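Chromosome replication initiation inhibitor protein (Agrobacterium tumefaciens, PDB 3FD3) probably acts as a LysR-family transcription regulator that binds DNA, the chain here being its C-terminal part with the substrate-binding domain rather than the DNA-binding head. Local coordinates at residues V2-A7 / S28-N33; V92-L97 / L120-S125; W179-L184 / G191-M196. One frame throughout, in Å; residues are numbered along the deposited sequence. Where two conformers were deposited one is given.

Contact 1: V2-A7 / S28-N33; sequences VTLNIA and SDYLVN
Backbone hydrogen bonds carry most of this contact. Strands 3-7 and 31-33 run parallel, with Thr3 beside Leu31, Leu4 beside Val32 and Asn5 beside Asn33, and four N-H...O bonds alternate between them. Leu31 N gives to Val2 O at 2.9 Å and Leu4 N to Leu31 O at 2.8 Å; Asn33 N then reaches Leu4 O and Ile6 N reaches Asn33 O. All four are nearly straight. The first and last donors lie in their carbonyl planes, while the donor at Leu4 O stands 34° out of it. Thr3 CA also sits 3.3 Å from Leu31 O, a CA-H...O contact.

Apolar packing fills one face, that of Leu4 and Val32. Tyr30, its CG anti to the carbonyl carbon (chi1 -70°), turns its ring across the start of the pair. Leu4 CD1 lies over one ring face toward the rim, a CH-pi contact 4.1 Å from the Tyr30 centroid, and Val2 CG1 comes to the ring edge in its plane. Farther along, Ile6 CD1 meets Val32 CG1 at 3.9 Å. Phe24 of helix 17-26 packs on Leu4, and Val21 on Val32.

The other face carries Thr3, Leu31, Asn5 and Asn33. Thr3 CG2 packs on Asn33 CB; Asn5 OD1 touches Asn33 CB at 3.3 Å, the two amide planes 88° apart.

Before the strands, a water accepts from Val2 N and donates weakly to Asp29 O. Val32 N, on the outer edge of strand 31-36, bonds His129 ND1 of the second subunit.

With helix 17-26 linking the two parallel strands and packing on one face, this is the opening beta-alpha-beta unit of the periplasmic-binding-protein-like fold of LysR effector domains.

Contact 2: V92-L97 / L120-S125; sequences VTPAAL and LGEDVS
Leu97 and Leu120 both hold CG anti to the carbonyl carbon (chi1 -77° and -75°); with both CB bonds pointing toward the other segment, the side chains meet tip to tip. Leu97 CD1 comes within 3.4 Å of Leu120 CD2, tighter than usual van der Waals contact. The same methyl, Leu120 CD2, presses as closely on Pro94 CD, wedged between proline ring and leucine tip. Val124, with CG1 anti to its backbone N, splits its branches: CG1 lies 3.5 Å from Pro94 O and also meets Leu97 CB, while CG2 touches Pro94 CB. Glu122 takes the crowded chi1 position, 66°, and its carboxylate carbon CD rests 3.7 Å from Pro94 CG, crossing the proline at about a right angle.

No hydrogen bond joins the segments. The short helix 94-97 has its own cap, Thr93 OG1 accepting from Ala96 N at 3.0 Å. Gly121, with positive phi, is the first residue to leave helix 111-120, and Asp123 forms a salt bridge to Arg117 of that helix.

This is surface packing within the LysR substrate-binding domain: an N-capped helical turn whose Pro94 and Leu97 seat against the end of helix 111-120 and the loop after it.

Contact 3: W179-L184 / G191-M196; sequences WQVNRL and GLTANM
Helix 190-203 packs here on the end of strand 165-181 in the LysR substrate-binding domain, a periplasmic-binding-protein-like fold; its part 191-196 runs nearly antiparallel to 179-181. Trp179 carries the contact. From CB, the side chain leaves toward the helix with CG anti to the backbone N (chi1 177°), which sends the indole across the gap between strand and helix axes.

On the pyrrole side of the indole, Trp179 CD1 lies 3.8 Å from Thr193 CG2. Next comes NE1, the one polar atom of the indole: Trp179 NE1 gives its hydrogen to Thr193 OG1 at 2.9 Å, almost straight and in the plane of the ring. That oxygen also takes part in a weak hydrogen bond with Leu189 O, so it is gripped from two sides. The indole N-H is thus satisfied in a buried place.

On the six-membered ring, next to CE2, Trp179 CZ2 meets Leu192 CG at 3.9 Å, and CH2 meets Leu192 CD2; the leucine crosses the indole at about a right angle. Met196 CG, of a selenomethionine, stands over one face of this ring, 3.6 Å from the Trp179 centroid and 12° off the normal, a CH-pi contact. The chain then bends at chi2 and chi3, so Met196 SE sits oblique to the ring, a Met-aromatic contact, while Met196 CE comes to 4.1 Å from Trp179 CZ3. Val181 CG2 lies on the opposite side of the indole plane, toward the rim.

Ala53 and Val55 of strand 53-56 and Leu70 of strand 66-79 also pack on Trp179, while Phe17 and Ala20 of helix 17-26 meet Met196. Past the strand, the chain turns at Asn182 in an Asx turn, OD1 accepting in its carbonyl plane from Leu184 N at 2.8 Å.

Overall arrangement
Contacts 1 and 3 lie on the same side of the chain's centre, their centres about 12 Å apart, and both reach the same mixed sheet, contact 1 with two strands and contact 3 with one strand and a helix. They meet directly: Ile6 CD1 packs on Leu192 CD2 and Ile6 CG2 on Trp179 CH2, so one hydrophobic layer runs from the strand pair to helix 190-203. Contact 2 lies on the opposite side, its centre about 45 Å from that of contact 1. Chemistry follows place: the partly buried contact 1 is backbone-bonded, the buried contact 3 joins apolar packing to one side-chain hydrogen bond, and the surface contact 2 is van der Waals packing, with no hydrogen bond between its segments.

Contact 1: V2-A7 / S28-N33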
loop_
_atom_site.group_PDB
_atom_site.type_symbol
_atom_site.label_atom_id
_atom_site.label_comp_id
_atom_site.label_asym_id
_atom_site.label_seq_id
_atom_site.Cartn_x
_atom_site.Cartn_y
_atom_site.Cartn_z
ATOM N N VAL A 2 -11.782 22.507 -6.060
ATOM C CA VAL A 2 -12.548 21.417 -6.671
ATOM C C VAL A 2 -11.789 20.101 -6.433
ATOM O O VAL A 2 -10.573 20.046 -6.625
ATOM C CB VAL A 2 -12.751 21.663 -8.170
ATOM C CG1 VAL A 2 -13.341 20.438 -8.857
ATOM C CG2 VAL A 2 -13.662 22.930 -8.370
ATOM N N THR A 3 -12.502 19.059 -6.028
ATOM C CA THR A 3 -11.889 17.745 -5.848
ATOM C C THR A 3 -12.177 16.829 -7.038
ATOM O O THR A 3 -13.339 16.672 -7.419
ATOM C CB THR A 3 -12.365 17.081 -4.570
ATOM O OG1 THR A 3 -11.965 17.894 -3.459
ATOM C CG2 THR A 3 -11.757 15.661 -4.430
ATOM N N LEU A 4 -11.114 16.252 -7.607
ATOM C CA LEU A 4 -11.183 15.347 -8.751
ATOM C C LEU A 4 -11.106 13.912 -8.280
ATOM O O LEU A 4 -10.113 13.523 -7.651
ATOM C CB LEU A 4 -10.011 15.607 -9.703
ATOM C CG LEU A 4 -9.853 17.022 -10.249
ATOM C CD1 LEU A 4 -8.707 17.062 -11.228
ATOM C CD2 LEU A 4 -11.182 17.450 -10.912
ATOM N N ASN A 5 -12.140 13.135 -8.582
ATOM C CA ASN A 5 -12.139 11.680 -8.303
ATOM C C ASN A 5 -11.444 10.891 -9.429
ATOM O O ASN A 5 -11.919 10.887 -10.586
ATOM C CB ASN A 5 -13.584 11.183 -8.160
ATOM C CG ASN A 5 -14.344 11.868 -7.037
ATOM O OD1 ASN A 5 -13.765 12.330 -6.058
ATOM N ND2 ASN A 5 -15.665 11.961 -7.192
ATOM N N ILE A 6 -10.354 10.210 -9.096
ATOM C CA ILE A 6 -9.518 9.490 -10.046
ATOM C C ILE A 6 -9.246 8.093 -9.479
ATOM O O ILE A 6 -9.076 7.932 -8.278
ATOM C CB ILE A 6 -8.179 10.215 -10.264
ATOM C CG1 ILE A 6 -8.383 11.649 -10.726
ATOM C CG2 ILE A 6 -7.269 9.483 -11.301
ATOM C CD1 ILE A 6 -7.081 12.492 -10.455
ATOM N N ALA A 7 -9.277 7.085 -10.328
ATOM C CA ALA A 7 -9.042 5.708 -9.919
ATOM C C ALA A 7 -7.693 5.243 -10.465
ATOM O O ALA A 7 -7.211 5.719 -11.497
ATOM C CB ALA A 7 -10.157 4.775 -10.423
ATOM N N SER A 28 -1.775 23.546 -10.133
ATOM C CA SER A 28 -3.176 23.909 -10.115
ATOM C C SER A 28 -3.782 23.904 -8.707
ATOM O O SER A 28 -3.101 23.638 -7.694
ATOM C CB SER A 28 -3.940 22.963 -11.001
ATOM O OG SER A 28 -4.038 21.713 -10.347
ATOM N N ASP A 29 -5.065 24.251 -8.656
ATOM C CA ASP A 29 -5.770 24.380 -7.392
ATOM C C ASP A 29 -6.570 23.140 -7.043
ATOM O O ASP A 29 -7.196 23.102 -5.973
ATOM C CB ASP A 29 -6.690 25.599 -7.454
ATOM C CG ASP A 29 -5.907 26.875 -7.517
ATOM O OD1 ASP A 29 -4.801 26.873 -6.932
ATOM O OD2 ASP A 29 -6.378 27.860 -8.141
ATOM N N TYR A 30 -6.528 22.121 -7.903
ATOM C CA TYR A 30 -7.339 20.943 -7.689
ATOM C C TYR A 30 -6.856 20.102 -6.524
ATOM O O TYR A 30 -5.652 20.011 -6.237
ATOM C CB TYR A 30 -7.353 20.068 -8.936
ATOM C CG TYR A 30 -8.112 20.675 -10.079
ATOM C CD1 TYR A 30 -9.504 20.638 -10.100
ATOM C CD2 TYR A 30 -7.451 21.229 -11.166
ATOM C CE1 TYR A 30 -10.227 21.168 -11.166
ATOM C CE2 TYR A 30 -8.171 21.748 -12.255
ATOM C CZ TYR A 30 -9.561 21.707 -12.238
ATOM O OH TYR A 30 -10.312 22.222 -13.282
ATOM N N LEU A 31 -7.815 19.479 -5.860
ATOM C CA LEU A 31 -7.532 18.397 -4.915
ATOM C C LEU A 31 -7.883 17.097 -5.617
ATOM O O LEU A 31 -8.716 17.110 -6.530
ATOM C CB LEU A 31 -8.386 18.583 -3.658
ATOM C CG LEU A 31 -8.148 19.892 -2.884
ATOM C CD1 LEU A 31 -9.228 20.128 -1.830
ATOM C CD2 LEU A 31 -6.765 19.885 -2.272
ATOM N N VAL A 32 -7.299 15.979 -5.183
ATOM C CA VAL A 32 -7.609 14.685 -5.746
ATOM C C VAL A 32 -8.142 13.728 -4.685
ATOM O O VAL A 32 -7.743 13.776 -3.517
ATOM C CB VAL A 32 -6.413 14.076 -6.512
ATOM C CG1 VAL A 32 -6.050 15.008 -7.699
ATOM C CG2 VAL A 32 -5.173 13.799 -5.565
ATOM N N ASN A 33 -9.098 12.916 -5.106
ATOM C CA ASN A 33 -9.599 11.813 -4.306
ATOM C C ASN A 33 -9.248 10.556 -5.069
ATOM O O ASN A 33 -9.828 10.270 -6.136
ATOM C CB ASN A 33 -11.098 11.967 -4.094
ATOM C CG ASN A 33 -11.710 10.810 -3.330
ATOM O OD1 ASN A 33 -11.048 9.879 -2.949
ATOM N ND2 ASN A 33 -12.993 10.888 -3.106
HETATM O O HOH W 1 -9.678 23.888 -7.170
#

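Contact 2: V92-L97 / L120-S125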
loop_
_atom_site.group_PDB
_atom_site.type_symbol
_atom_site.label_atom_id
_atom_site.label_comp_id
_atom_site.label_asym_id
_atom_site.label_seq_id
_atom_site.Cartn_x
_atom_site.Cartn_y
_atom_site.Cartn_z
ATOM N N VAL A 92 12.693 -24.790 -10.852
ATOM C CA VAL A 92 11.300 -24.379 -10.849
ATOM C C VAL A 92 10.496 -25.327 -11.740
ATOM O O VAL A 92 10.433 -25.152 -12.958
ATOM C CB VAL A 92 11.143 -22.912 -11.308
ATOM C CG1 VAL A 92 9.688 -22.494 -11.231
ATOM C CG2 VAL A 92 11.992 -21.997 -10.429
ATOM N N THR A 93 9.905 -26.339 -11.118
ATOM C CA THR A 93 9.183 -27.394 -11.809
ATOM C C THR A 93 7.722 -27.373 -11.369
ATOM O O THR A 93 7.381 -26.771 -10.348
ATOM C CB THR A 93 9.755 -28.758 -11.445
ATOM O OG1 THR A 93 9.540 -28.995 -10.043
ATOM C CG2 THR A 93 11.245 -28.809 -11.764
ATOM N N PRO A 94 6.849 -28.029 -12.135
ATOM C CA PRO A 94 5.465 -28.126 -11.691
ATOM C C PRO A 94 5.327 -28.745 -10.299
ATOM O O PRO A 94 4.540 -28.251 -9.484
ATOM C CB PRO A 94 4.827 -29.003 -12.766
ATOM C CG PRO A 94 5.576 -28.617 -14.011
ATOM C CD PRO A 94 7.011 -28.494 -13.524
ATOM N N ALA A 95 6.112 -29.775 -10.005
ATOM C CA ALA A 95 6.047 -30.415 -8.701
ATOM C C ALA A 95 6.419 -29.423 -7.611
ATOM O O ALA A 95 5.736 -29.331 -6.568
ATOM C CB ALA A 95 6.974 -31.662 -8.651
ATOM N N ALA A 96 7.491 -28.671 -7.850
ATOM C CA ALA A 96 7.951 -27.673 -6.871
ATOM C C ALA A 96 6.942 -26.545 -6.668
ATOM O O ALA A 96 6.703 -26.095 -5.547
ATOM C CB ALA A 96 9.309 -27.113 -7.278
ATOM N N LEU A 97 6.327 -26.091 -7.759
ATOM C CA LEU A 97 5.340 -25.005 -7.684
ATOM C C LEU A 97 4.067 -25.428 -6.971
ATOM O O LEU A 97 3.347 -24.598 -6.423
ATOM C CB LEU A 97 5.008 -24.483 -9.077
ATOM C CG LEU A 97 6.061 -23.563 -9.690
ATOM C CD1 LEU A 97 5.836 -23.500 -11.217
ATOM C CD2 LEU A 97 6.048 -22.164 -9.019
ATOM N N LEU A 120 5.984 -22.432 -17.776
ATOM C CA LEU A 120 6.042 -23.893 -17.732
ATOM C C LEU A 120 5.189 -24.594 -18.790
ATOM O O LEU A 120 5.295 -25.806 -18.955
ATOM C CB LEU A 120 5.628 -24.383 -16.344
ATOM C CG LEU A 120 6.688 -24.175 -15.257
ATOM C CD1 LEU A 120 6.692 -22.742 -14.743
ATOM C CD2 LEU A 120 6.463 -25.161 -14.123
ATOM N N GLY A 121 4.344 -23.846 -19.498
ATOM C CA GLY A 121 3.512 -24.415 -20.561
ATOM C C GLY A 121 2.354 -25.256 -20.054
ATOM O O GLY A 121 1.757 -26.001 -20.814
ATOM N N GLU A 122 2.040 -25.138 -18.767
ATOM C CA GLU A 122 0.898 -25.823 -18.167
ATOM C C GLU A 122 0.435 -25.034 -16.945
ATOM O O GLU A 122 1.182 -24.210 -16.432
ATOM C CB GLU A 122 1.267 -27.256 -17.765
ATOM C CG GLU A 122 2.293 -27.386 -16.643
ATOM C CD GLU A 122 2.872 -28.792 -16.547
ATOM O OE1 GLU A 122 2.396 -29.587 -15.713
ATOM O OE2 GLU A 122 3.797 -29.107 -17.321
ATOM N N ASP A 123 -0.791 -25.295 -16.496
ATOM C CA ASP A 123 -1.318 -24.688 -15.285
ATOM C C ASP A 123 -0.939 -25.515 -14.076
ATOM O O ASP A 123 -1.099 -26.718 -14.071
ATOM C CB ASP A 123 -2.840 -24.553 -15.348
ATOM C CG ASP A 123 -3.295 -23.380 -16.210
ATOM O OD1 ASP A 123 -2.846 -22.230 -16.010
ATOM O OD2 ASP A 123 -4.128 -23.601 -17.094
ATOM N N VAL A 124 -0.417 -24.867 -13.044
ATOM C CA VAL A 124 -0.136 -25.550 -11.795
ATOM C C VAL A 124 -0.868 -24.827 -10.680
ATOM O O VAL A 124 -0.764 -23.613 -10.570
ATOM C CB VAL A 124 1.386 -25.562 -11.475
ATOM C CG1 VAL A 124 1.655 -26.333 -10.187
ATOM C CG2 VAL A 124 2.181 -26.143 -12.644
ATOM N N SER A 125 -1.588 -25.575 -9.843
ATOM C CA SER A 125 -2.239 -24.986 -8.676
ATOM C C SER A 125 -1.237 -24.862 -7.530
ATOM O O SER A 125 -0.726 -25.866 -7.024
ATOM C CB SER A 125 -3.422 -25.832 -8.226
ATOM O OG SER A 125 -4.118 -25.171 -7.189
#

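Contact 3: W179-L184 / G191-M196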
loop_
_atom_site.group_PDB
_atom_site.type_symbol
_atom_site.label_atom_id
_atom_site.label_comp_id
_atom_site.label_asym_id
_atom_site.label_seq_id
_atom_site.Cartn_x
_atom_site.Cartn_y
_atom_site.Cartn_z
ATOM N N TRP A 179 -5.294 5.141 -19.876
ATOM C CA TRP A 179 -5.859 6.270 -19.169
ATOM C C TRP A 179 -7.217 6.548 -19.810
ATOM O O TRP A 179 -7.293 6.858 -21.028
ATOM C CB TRP A 179 -4.925 7.442 -19.344
ATOM C CG TRP A 179 -5.333 8.761 -18.750
ATOM C CD1 TRP A 179 -5.503 9.944 -19.434
ATOM C CD2 TRP A 179 -5.551 9.076 -17.366
ATOM N NE1 TRP A 179 -5.833 10.963 -18.559
ATOM C CE2 TRP A 179 -5.897 10.455 -17.295
ATOM C CE3 TRP A 179 -5.553 8.325 -16.186
ATOM C CZ2 TRP A 179 -6.207 11.093 -16.085
ATOM C CZ3 TRP A 179 -5.845 8.972 -14.982
ATOM C CH2 TRP A 179 -6.144 10.345 -14.942
ATOM N N GLN A 180 -8.279 6.444 -19.016
ATOM C CA GLN A 180 -9.666 6.610 -19.479
ATOM C C GLN A 180 -10.189 7.861 -18.800
ATOM O O GLN A 180 -9.976 8.038 -17.608
ATOM C CB GLN A 180 -10.537 5.397 -19.163
ATOM C CG GLN A 180 -10.135 4.126 -19.914
ATOM C CD GLN A 180 -11.302 3.271 -20.419
ATOM O OE1 GLN A 180 -12.404 3.768 -20.667
ATOM N NE2 GLN A 180 -11.046 1.969 -20.595
ATOM N N VAL A 181 -10.780 8.782 -19.563
ATOM C CA VAL A 181 -11.269 10.045 -19.011
ATOM C C VAL A 181 -12.673 10.306 -19.497
ATOM O O VAL A 181 -12.970 10.152 -20.686
ATOM C CB VAL A 181 -10.394 11.252 -19.430
ATOM C CG1 VAL A 181 -10.887 12.527 -18.748
ATOM C CG2 VAL A 181 -8.895 10.960 -19.115
ATOM N N ASN A 182 -13.552 10.681 -18.572
ATOM C CA ASN A 182 -14.910 11.101 -18.922
ATOM C C ASN A 182 -14.834 12.206 -19.973
ATOM O O ASN A 182 -14.168 13.222 -19.767
ATOM C CB ASN A 182 -15.595 11.607 -17.659
ATOM C CG ASN A 182 -17.003 12.028 -17.876
ATOM O OD1 ASN A 182 -17.284 12.923 -18.700
ATOM N ND2 ASN A 182 -17.929 11.423 -17.116
ATOM N N ARG A 183 -15.534 12.009 -21.090
ATOM C CA ARG A 183 -15.417 12.916 -22.238
ATOM C C ARG A 183 -15.798 14.352 -21.878
ATOM O O ARG A 183 -15.210 15.285 -22.402
ATOM C CB ARG A 183 -16.271 12.429 -23.420
ATOM C CG ARG A 183 -17.772 12.646 -23.256
ATOM C CD ARG A 183 -18.590 12.102 -24.444
ATOM N NE ARG A 183 -20.021 12.028 -24.139
ATOM C CZ ARG A 183 -20.873 13.027 -24.340
ATOM N NH1 ARG A 183 -20.448 14.171 -24.866
ATOM N NH2 ARG A 183 -22.148 12.888 -24.031
ATOM N N LEU A 184 -16.757 14.509 -20.966
ATOM C CA LEU A 184 -17.230 15.829 -20.543
ATOM C C LEU A 184 -16.247 16.602 -19.664
ATOM O O LEU A 184 -16.347 17.841 -19.571
ATOM C CB LEU A 184 -18.587 15.709 -19.843
ATOM C CG LEU A 184 -19.741 15.145 -20.698
ATOM C CD1 LEU A 184 -21.004 14.953 -19.853
ATOM C CD2 LEU A 184 -20.023 16.034 -21.887
ATOM N N GLY A 191 -4.517 19.111 -18.624
ATOM C CA GLY A 191 -3.230 19.199 -17.885
ATOM C C GLY A 191 -2.885 17.945 -17.104
ATOM O O GLY A 191 -1.726 17.508 -17.045
ATOM N N LEU A 192 -3.908 17.359 -16.499
ATOM C CA LEU A 192 -3.749 16.113 -15.773
ATOM C C LEU A 192 -3.344 15.021 -16.741
ATOM O O LEU A 192 -2.372 14.289 -16.523
ATOM C CB LEU A 192 -5.049 15.733 -15.090
ATOM C CG LEU A 192 -5.080 14.430 -14.308
ATOM C CD1 LEU A 192 -3.902 14.369 -13.256
ATOM C CD2 LEU A 192 -6.424 14.227 -13.642
ATOM N N THR A 193 -4.110 14.906 -17.823
ATOM C CA THR A 193 -3.808 13.964 -18.881
ATOM C C THR A 193 -2.413 14.113 -19.421
ATOM O O THR A 193 -1.727 13.103 -19.589
ATOM C CB THR A 193 -4.852 14.063 -20.027
ATOM O OG1 THR A 193 -6.096 13.661 -19.466
ATOM C CG2 THR A 193 -4.511 13.147 -21.169
ATOM N N ALA A 194 -1.971 15.341 -19.682
ATOM C CA ALA A 194 -0.633 15.552 -20.195
ATOM C C ALA A 194 0.401 14.970 -19.231
ATOM O O ALA A 194 1.359 14.348 -19.647
ATOM C CB ALA A 194 -0.346 17.069 -20.409
ATOM N N ASN A 195 0.203 15.221 -17.946
ATOM C CA ASN A 195 1.114 14.688 -16.904
ATOM C C ASN A 195 1.060 13.170 -16.764
ATOM O O ASN A 195 2.086 12.528 -16.583
ATOM C CB ASN A 195 0.850 15.413 -15.579
ATOM C CG ASN A 195 1.428 16.816 -15.574
ATOM O OD1 ASN A 195 2.602 16.983 -15.836
ATOM N ND2 ASN A 195 0.608 17.813 -15.334
HETATM N N MSE A 196 -0.131 12.563 -16.863
HETATM C CA MSE A 196 -0.228 11.102 -16.805
HETATM C C MSE A 196 0.495 10.498 -17.998
HETATM O O MSE A 196 1.410 9.675 -17.853
HETATM C CB MSE A 196 -1.678 10.600 -16.781
HETATM C CG MSE A 196 -2.583 11.231 -15.743
HETATM SE SE MSE A 196 -1.848 11.239 -13.914
HETATM C CE MSE A 196 -1.952 9.347 -13.673
#